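Long-range contact in periplasmic beta-glucosidase (Pseudomonas aeruginosa, PDB 6R5T), which probably hydrolyses terminal, non-reducing beta-D-glucosyl residues, releasing beta-D-glucose, as a periplasmic glycoside hydrolase of family 3: residues T54-R66 against P330-T344. The protein carries 1 engineered substitution. Residues are numbered along the deposited sequence; the frame is centred on the assembly and turned at random.
Sequences TRPDIRAMQDQVR and PYRRLGKPDDPPFDT
In the linker that runs from the TIM-barrel-like domain of this family 3 glycosidase toward its C-terminal domain, Y331, L334, D339 and F342 lie along helix 55-65 and engage R55, R59 and D63. Y331 OH donates to the anti lone pair of D63 OD1 at 2.6 Å, while Q62 CG rests over one face of the ring. The R59 guanidinium plane is tilted 20° from that of the ring, with Y331 CD1 over one face and P337 CA over the opposite one. A bend at chi3 (79°) turns R59 NH1 to L334 O, 2.9 Å away and in the guanidinium plane, though above the carbonyl plane. Helix 55-65 follows barrel strand 48-50, and the linker thus packs on the barrel's outer layer; I58, which also touches H76 of strand 75-78, meets L334 CD2 through CG2 at 3.7 Å. Toward the helix start, R55 NH1 forms a salt bridge with D339 OD2 (3.3 Å), an oxygen that also accepts from K336 N at 2.8 Å. The edge of the F342 ring meets R55 CD, and its CE1 sits over the guanidinium face opposite L334 O, ring and guanidinium planes 86° apart. Three waters bridge R55 to the linker: one joins its backbone N to T344 OG1, another NE to R333 O, and the third NH1 to P340 O.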
loop_
_atom_site.group_PDB
_atom_site.type_symbol
_atom_site.label_atom_id
_atom_site.label_comp_id
_atom_site.label_asym_id
_atom_site.label_seq_id
_atom_site.Cartn_x
_atom_site.Cartn_y
_atom_site.Cartn_z
ATOM N N THR A 54 30.823 -9.403 25.840
ATOM C CA THR A 54 31.183 -9.988 27.154
ATOM C C THR A 54 32.299 -9.164 27.780
ATOM O O THR A 54 33.092 -8.575 27.050
ATOM C CB THR A 54 31.582 -11.458 27.074
ATOM O OG1 THR A 54 32.882 -11.527 26.501
ATOM C CG2 THR A 54 30.613 -12.280 26.249
ATOM N N ARG A 55 32.327 -9.156 29.090
ATOM C CA ARG A 55 33.312 -8.330 29.834
ATOM C C ARG A 55 34.736 -8.645 29.370
ATOM O O ARG A 55 35.492 -7.725 29.048
ATOM C CB ARG A 55 33.190 -8.497 31.344
ATOM C CG ARG A 55 34.380 -7.850 32.043
ATOM C CD ARG A 55 34.380 -8.211 33.492
ATOM N NE ARG A 55 33.376 -7.472 34.222
ATOM C CZ ARG A 55 33.354 -7.343 35.548
ATOM N NH1 ARG A 55 34.305 -7.888 36.309
ATOM N NH2 ARG A 55 32.419 -6.608 36.100
ATOM N N PRO A 56 35.193 -9.917 29.333
ATOM C CA PRO A 56 36.568 -10.171 28.902
ATOM C C PRO A 56 36.885 -9.680 27.486
ATOM O O PRO A 56 37.989 -9.214 27.220
ATOM C CB PRO A 56 36.792 -11.683 29.046
ATOM C CG PRO A 56 35.484 -12.257 29.567
ATOM C CD PRO A 56 34.522 -11.118 29.870
ATOM N N ASP A 57 35.944 -9.826 26.570
ATOM C CA ASP A 57 36.155 -9.451 25.147
ATOM C C ASP A 57 36.163 -7.931 25.002
ATOM O O ASP A 57 37.042 -7.408 24.265
ATOM C CB ASP A 57 35.051 -10.009 24.271
ATOM C CG ASP A 57 35.070 -11.509 24.134
ATOM O OD1 ASP A 57 36.168 -12.076 24.260
ATOM O OD2 ASP A 57 33.973 -12.062 23.863
ATOM N N ILE A 58 35.276 -7.273 25.723
ATOM C CA ILE A 58 35.225 -5.785 25.702
ATOM C C ILE A 58 36.472 -5.221 26.403
ATOM O O ILE A 58 37.076 -4.248 25.887
ATOM C CB ILE A 58 33.919 -5.261 26.309
ATOM C CG1 ILE A 58 32.726 -5.660 25.422
ATOM C CG2 ILE A 58 34.014 -3.751 26.488
ATOM C CD1 ILE A 58 31.369 -5.273 26.004
ATOM N N ARG A 59 36.835 -5.780 27.555
ATOM C CA ARG A 59 38.068 -5.304 28.242
ATOM C C ARG A 59 39.251 -5.419 27.279
ATOM O O ARG A 59 40.128 -4.499 27.278
ATOM C CB ARG A 59 38.325 -6.162 29.491
ATOM C CG ARG A 59 37.555 -5.808 30.738
ATOM C CD ARG A 59 38.183 -6.500 31.956
ATOM N NE ARG A 59 39.358 -5.709 32.331
ATOM C CZ ARG A 59 39.368 -4.688 33.169
ATOM N NH1 ARG A 59 38.302 -4.344 33.867
ATOM N NH2 ARG A 59 40.499 -4.051 33.373
ATOM N N ALA A 60 39.392 -6.531 26.549
ATOM C CA ALA A 60 40.531 -6.786 25.633
ATOM C C ALA A 60 40.603 -5.690 24.558
ATOM O O ALA A 60 41.702 -5.178 24.242
ATOM C CB ALA A 60 40.417 -8.164 25.027
ATOM N N MET A 61 39.452 -5.252 24.048
ATOM C CA MET A 61 39.452 -4.130 23.083
ATOM C C MET A 61 39.859 -2.825 23.759
ATOM O O MET A 61 40.670 -2.046 23.172
ATOM C CB MET A 61 38.059 -3.917 22.527
ATOM C CG MET A 61 37.489 -5.165 22.000
ATOM S SD MET A 61 38.181 -5.380 20.436
ATOM C CE MET A 61 36.687 -6.006 19.664
ATOM N N GLN A 62 39.253 -2.516 24.898
ATOM C CA GLN A 62 39.542 -1.238 25.612
ATOM C C GLN A 62 41.041 -1.209 25.985
ATOM O O GLN A 62 41.665 -0.117 25.964
ATOM C CB GLN A 62 38.632 -1.123 26.821
ATOM C CG GLN A 62 38.390 0.284 27.319
ATOM C CD GLN A 62 37.605 1.172 26.358
ATOM O OE1 GLN A 62 38.188 1.691 25.430
ATOM N NE2 GLN A 62 36.317 1.418 26.613
ATOM N N ASP A 63 41.612 -2.382 26.275
ATOM C CA ASP A 63 43.049 -2.481 26.613
ATOM C C ASP A 63 43.915 -2.000 25.448
ATOM O O ASP A 63 45.008 -1.493 25.720
ATOM C CB ASP A 63 43.456 -3.887 27.018
ATOM C CG ASP A 63 42.987 -4.323 28.394
ATOM O OD1 ASP A 63 42.544 -3.503 29.225
ATOM O OD2 ASP A 63 43.042 -5.511 28.624
ATOM N N GLN A 64 43.493 -2.191 24.204
ATOM C CA GLN A 64 44.302 -1.836 23.022
ATOM C C GLN A 64 44.421 -0.322 22.926
ATOM O O GLN A 64 45.383 0.157 22.299
ATOM C CB GLN A 64 43.729 -2.411 21.740
ATOM C CG GLN A 64 43.563 -3.919 21.799
ATOM C CD GLN A 64 44.815 -4.585 22.313
ATOM O OE1 GLN A 64 45.884 -4.421 21.720
ATOM N NE2 GLN A 64 44.696 -5.288 23.439
ATOM N N VAL A 65 43.452 0.419 23.465
ATOM C CA VAL A 65 43.445 1.907 23.396
ATOM C C VAL A 65 44.695 2.481 24.073
ATOM O O VAL A 65 45.174 3.516 23.614
ATOM C CB VAL A 65 42.157 2.446 24.032
ATOM C CG1 VAL A 65 42.223 3.909 24.306
ATOM C CG2 VAL A 65 40.968 2.118 23.147
ATOM N N ARG A 66 45.142 1.847 25.149
ATOM C CA ARG A 66 46.326 2.313 25.923
ATOM C C ARG A 66 47.527 2.443 24.985
ATOM O O ARG A 66 48.504 3.137 25.374
ATOM C CB ARG A 66 46.667 1.332 27.048
ATOM C CG ARG A 66 45.589 1.127 28.110
ATOM C CD ARG A 66 46.198 0.818 29.484
ATOM N NE ARG A 66 45.842 -0.407 30.208
ATOM C CZ ARG A 66 46.429 -1.597 30.040
ATOM N NH1 ARG A 66 47.345 -1.765 29.096
ATOM N NH2 ARG A 66 46.066 -2.626 30.791
ATOM N N PRO A 330 37.425 4.548 31.485
ATOM C CA PRO A 330 37.100 3.702 30.339
ATOM C C PRO A 330 36.622 2.314 30.769
ATOM O O PRO A 330 36.052 1.581 29.912
ATOM C CB PRO A 330 38.370 3.600 29.505
ATOM C CG PRO A 330 39.439 4.347 30.262
ATOM C CD PRO A 330 38.832 4.987 31.478
ATOM N N TYR A 331 36.898 1.929 32.036
ATOM C CA TYR A 331 36.543 0.592 32.571
ATOM C C TYR A 331 35.354 0.661 33.528
ATOM O O TYR A 331 35.121 -0.325 34.249
ATOM C CB TYR A 331 37.763 -0.083 33.221
ATOM C CG TYR A 331 38.893 -0.330 32.255
ATOM C CD1 TYR A 331 38.933 -1.453 31.460
ATOM C CD2 TYR A 331 39.883 0.621 32.072
ATOM C CE1 TYR A 331 39.958 -1.685 30.562
ATOM C CE2 TYR A 331 40.907 0.431 31.157
ATOM C CZ TYR A 331 40.951 -0.727 30.405
ATOM O OH TYR A 331 41.946 -0.947 29.507
ATOM N N ARG A 332 34.576 1.731 33.501
ATOM C CA ARG A 332 33.497 1.921 34.510
ATOM C C ARG A 332 32.414 0.845 34.391
ATOM O O ARG A 332 31.792 0.539 35.430
ATOM C CB ARG A 332 32.915 3.318 34.417
ATOM C CG ARG A 332 32.189 3.625 33.108
ATOM C CD ARG A 332 31.972 5.099 32.881
ATOM N NE ARG A 332 31.305 5.723 34.004
ATOM C CZ ARG A 332 31.878 6.484 34.952
ATOM N NH1 ARG A 332 33.144 6.832 34.872
ATOM N NH2 ARG A 332 31.157 6.952 35.936
ATOM N N ARG A 333 32.226 0.230 33.213
ATOM C CA ARG A 333 31.248 -0.880 33.054
ATOM C C ARG A 333 31.960 -2.234 33.007
ATOM O O ARG A 333 31.322 -3.233 32.667
ATOM C CB ARG A 333 30.402 -0.616 31.794
ATOM C CG ARG A 333 29.560 0.635 31.921
ATOM C CD ARG A 333 28.653 0.828 30.683
ATOM N NE ARG A 333 27.829 1.966 30.945
ATOM C CZ ARG A 333 28.185 3.247 30.819
ATOM N NH1 ARG A 333 29.300 3.601 30.208
ATOM N NH2 ARG A 333 27.350 4.168 31.205
ATOM N N LEU A 334 33.273 -2.283 33.325
ATOM C CA LEU A 334 34.095 -3.500 33.105
ATOM C C LEU A 334 34.697 -4.038 34.410
ATOM O O LEU A 334 35.528 -4.921 34.309
ATOM C CB LEU A 334 35.151 -3.152 32.068
ATOM C CG LEU A 334 34.570 -2.882 30.688
ATOM C CD1 LEU A 334 35.615 -2.329 29.750
ATOM C CD2 LEU A 334 33.982 -4.166 30.133
ATOM N N GLY A 335 34.263 -3.519 35.543
ATOM C CA GLY A 335 34.760 -3.889 36.889
ATOM C C GLY A 335 36.240 -3.570 37.043
ATOM O O GLY A 335 36.769 -2.715 36.266
ATOM N N LYS A 336 36.898 -4.282 37.968
ATOM C CA LYS A 336 38.350 -4.127 38.301
ATOM C C LYS A 336 39.176 -5.204 37.610
ATOM O O LYS A 336 38.679 -6.308 37.390
ATOM C CB LYS A 336 38.604 -4.282 39.805
ATOM C CG LYS A 336 37.633 -3.575 40.745
ATOM C CD LYS A 336 37.923 -2.109 40.961
ATOM C CE LYS A 336 36.889 -1.175 40.367
ATOM N NZ LYS A 336 37.019 0.191 40.927
ATOM N N PRO A 337 40.471 -4.944 37.311
ATOM C CA PRO A 337 41.290 -5.846 36.490
ATOM C C PRO A 337 41.515 -7.242 37.102
ATOM O O PRO A 337 41.851 -8.177 36.363
ATOM C CB PRO A 337 42.647 -5.135 36.385
ATOM C CG PRO A 337 42.345 -3.693 36.748
ATOM C CD PRO A 337 41.227 -3.766 37.769
ATOM N N ASP A 338 41.326 -7.338 38.421
ATOM C CA ASP A 338 41.566 -8.557 39.238
ATOM C C ASP A 338 40.246 -9.001 39.870
ATOM O O ASP A 338 40.265 -9.803 40.816
ATOM C CB ASP A 338 42.624 -8.299 40.318
ATOM C CG ASP A 338 42.418 -6.986 41.054
ATOM O OD1 ASP A 338 41.300 -6.386 40.918
ATOM O OD2 ASP A 338 43.388 -6.545 41.715
ATOM N N ASP A 339 39.106 -8.538 39.353
ATOM C CA ASP A 339 37.811 -9.196 39.679
ATOM C C ASP A 339 37.967 -10.623 39.181
ATOM O O ASP A 339 38.595 -10.874 38.149
ATOM C CB ASP A 339 36.581 -8.544 39.033
ATOM C CG ASP A 339 36.147 -7.230 39.669
ATOM O OD1 ASP A 339 36.496 -7.012 40.843
ATOM O OD2 ASP A 339 35.461 -6.422 38.977
ATOM N N PRO A 340 37.450 -11.623 39.908
ATOM C CA PRO A 340 37.641 -13.000 39.457
ATOM C C PRO A 340 36.847 -13.195 38.171
ATOM O O PRO A 340 35.866 -12.484 37.946
ATOM C CB PRO A 340 37.128 -13.870 40.591
ATOM C CG PRO A 340 36.398 -12.911 41.544
ATOM C CD PRO A 340 36.683 -11.478 41.145
ATOM N N PRO A 341 37.262 -14.129 37.288
ATOM C CA PRO A 341 36.506 -14.432 36.076
ATOM C C PRO A 341 35.174 -15.050 36.515
ATOM O O PRO A 341 35.064 -15.469 37.673
ATOM C CB PRO A 341 37.345 -15.442 35.284
ATOM C CG PRO A 341 38.696 -15.442 35.988
ATOM C CD PRO A 341 38.438 -15.000 37.418
ATOM N N PHE A 342 34.177 -15.040 35.625
ATOM C CA PHE A 342 32.822 -15.536 35.963
ATOM C C PHE A 342 32.171 -16.071 34.699
ATOM O O PHE A 342 32.680 -15.845 33.578
ATOM C CB PHE A 342 31.986 -14.447 36.635
ATOM C CG PHE A 342 31.767 -13.216 35.783
ATOM C CD1 PHE A 342 32.733 -12.218 35.699
ATOM C CD2 PHE A 342 30.615 -13.081 35.018
ATOM C CE1 PHE A 342 32.534 -11.096 34.903
ATOM C CE2 PHE A 342 30.418 -11.962 34.216
ATOM C CZ PHE A 342 31.373 -10.967 34.156
ATOM N N ASP A 343 31.063 -16.786 34.899
ATOM C CA ASP A 343 30.282 -17.341 33.768
ATOM C C ASP A 343 29.289 -16.254 33.333
ATOM O O ASP A 343 28.431 -15.851 34.145
ATOM C CB ASP A 343 29.591 -18.644 34.169
ATOM C CG ASP A 343 28.703 -19.237 33.086
ATOM O OD1 ASP A 343 28.780 -18.767 31.909
ATOM O OD2 ASP A 343 27.925 -20.149 33.431
ATOM N N THR A 344 29.501 -15.689 32.157
ATOM C CA THR A 344 28.622 -14.621 31.612
ATOM C C THR A 344 27.167 -15.124 31.634
ATOM O O THR A 344 26.269 -14.325 31.941
ATOM C CB THR A 344 29.086 -14.177 30.230
ATOM O OG1 THR A 344 30.284 -13.415 30.425
ATOM C CG2 THR A 344 28.055 -13.291 29.555
HETATM O O HOH W 1 30.306 -10.567 30.623
HETATM O O HOH W 2 31.326 -5.899 33.087
HETATM O O HOH W 3 35.992 -10.504 35.858
#